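Local coordinates for 3-oxosteroid 1-dehydrogenase (Sterolibacterium denitrificans, PDB 7P18), which probably uses a bound FAD to introduce a 1,2-double bond into the A ring of 3-oxosteroids, passing the electrons to an acceptor, at residues A508-L511 and P517-G520. Sequence-based numbering, arbitrary orientation.
Sequences ARVL and PIEG
One face of the Arg509 guanidinium is capped by the CG corner of the Pro517 ring: CG of Pro517 sits 3.7 Å from CZ of Arg509, over the centre of the plane, and the two side chains pass at a slant. The bend at chi3 (-68°) turns the guanidinium so that a face, not an edge, meets the proline. At the guanidinium edge, NH1 of Arg509 donates in plane to a water 2.7 Å away, which in turn donates to OE1 of Glu519 at 3.1 Å, so these opposite charges are linked indirectly; NE of Arg509 forms a salt bridge with Asp505. With an alanine here in place of Arg509, the CG corner of Pro517 would probably lose its cover and Asp505 its charged mate. Pro517 is also flanked by Leu511, whose CD2 lies 4.0 Å from its CG. Leu511 and Pro517 form a non-hydrogen-bonded antiparallel pair, CA to CA 4.4 Å, in a short beta hairpin within the FAD-binding domain, just before strand 521-523 at the margin of the parallel Rossmann-type sheet. Between the two segments the backbone bond is Ile518 N to Val510 O (2.8 Å, 170° at the hydrogen), and Pro517 CA adds a CH...O contact to the same carbonyl oxygen. Val510 and Ile518 run side by side in the same direction, CG1 of Val510 4.1 Å from CD1 of Ile518, and both also touch Ala312.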
loop_
_atom_site.group_PDB
_atom_site.type_symbol
_atom_site.label_atom_id
_atom_site.label_comp_id
_atom_site.label_asym_id
_atom_site.label_seq_id
_atom_site.Cartn_x
_atom_site.Cartn_y
_atom_site.Cartn_z
ATOM N N ALA A 508 14.650 15.230 1.238
ATOM C CA ALA A 508 13.286 15.386 0.672
ATOM C C ALA A 508 13.086 16.748 0.016
ATOM O O ALA A 508 11.904 17.126 -0.243
ATOM C CB ALA A 508 12.277 15.142 1.755
ATOM N N ARG A 509 14.168 17.457 -0.324
ATOM C CA ARG A 509 14.038 18.758 -1.018
ATOM C C ARG A 509 13.658 18.496 -2.462
ATOM O O ARG A 509 14.270 17.624 -3.127
ATOM C CB ARG A 509 15.347 19.554 -0.924
ATOM C CG ARG A 509 15.618 20.014 0.492
ATOM C CD ARG A 509 16.739 21.055 0.553
ATOM N NE ARG A 509 18.008 20.456 0.209
ATOM C CZ ARG A 509 19.173 21.090 0.240
ATOM N NH1 ARG A 509 19.226 22.370 0.587
ATOM N NH2 ARG A 509 20.277 20.441 -0.086
ATOM N N VAL A 510 12.672 19.229 -2.960
ATOM C CA VAL A 510 12.337 19.121 -4.392
ATOM C C VAL A 510 13.479 19.705 -5.233
ATOM O O VAL A 510 13.918 20.842 -4.960
ATOM C CB VAL A 510 10.970 19.753 -4.699
ATOM C CG1 VAL A 510 10.677 19.735 -6.177
ATOM C CG2 VAL A 510 9.879 19.053 -3.905
ATOM N N LEU A 511 13.859 19.004 -6.290
ATOM C CA LEU A 511 14.901 19.427 -7.254
ATOM C C LEU A 511 14.276 19.917 -8.561
ATOM O O LEU A 511 13.293 19.314 -9.054
ATOM C CB LEU A 511 15.840 18.242 -7.516
ATOM C CG LEU A 511 16.489 17.620 -6.270
ATOM C CD1 LEU A 511 17.464 16.518 -6.619
ATOM C CD2 LEU A 511 17.230 18.666 -5.444
ATOM N N PRO A 517 17.986 22.368 -5.545
ATOM C CA PRO A 517 16.843 22.429 -4.647
ATOM C C PRO A 517 16.019 23.703 -4.849
ATOM O O PRO A 517 16.584 24.804 -4.971
ATOM C CB PRO A 517 17.417 22.414 -3.228
ATOM C CG PRO A 517 18.772 21.796 -3.418
ATOM C CD PRO A 517 19.239 22.188 -4.802
ATOM N N ILE A 518 14.698 23.528 -4.870
ATOM C CA ILE A 518 13.744 24.652 -4.757
ATOM C C ILE A 518 13.636 24.965 -3.275
ATOM O O ILE A 518 13.084 24.174 -2.514
ATOM C CB ILE A 518 12.397 24.339 -5.427
ATOM C CG1 ILE A 518 12.599 23.974 -6.893
ATOM C CG2 ILE A 518 11.449 25.509 -5.267
ATOM C CD1 ILE A 518 11.331 23.531 -7.622
ATOM N N GLU A 519 14.282 26.055 -2.869
ATOM C CA GLU A 519 14.316 26.509 -1.463
ATOM C C GLU A 519 12.883 26.577 -0.949
ATOM O O GLU A 519 12.064 27.151 -1.673
ATOM C CB GLU A 519 14.918 27.915 -1.348
ATOM C CG GLU A 519 16.358 28.001 -1.795
ATOM C CD GLU A 519 17.309 27.179 -0.938
ATOM O OE1 GLU A 519 17.084 27.127 0.290
ATOM O OE2 GLU A 519 18.269 26.590 -1.499
ATOM N N GLY A 520 12.652 26.044 0.242
ATOM C CA GLY A 520 11.373 26.033 0.972
ATOM C C GLY A 520 10.437 24.861 0.626
ATOM O O GLY A 520 9.353 24.781 1.242
HETATM O O HOH W 1 17.326 24.134 1.200
#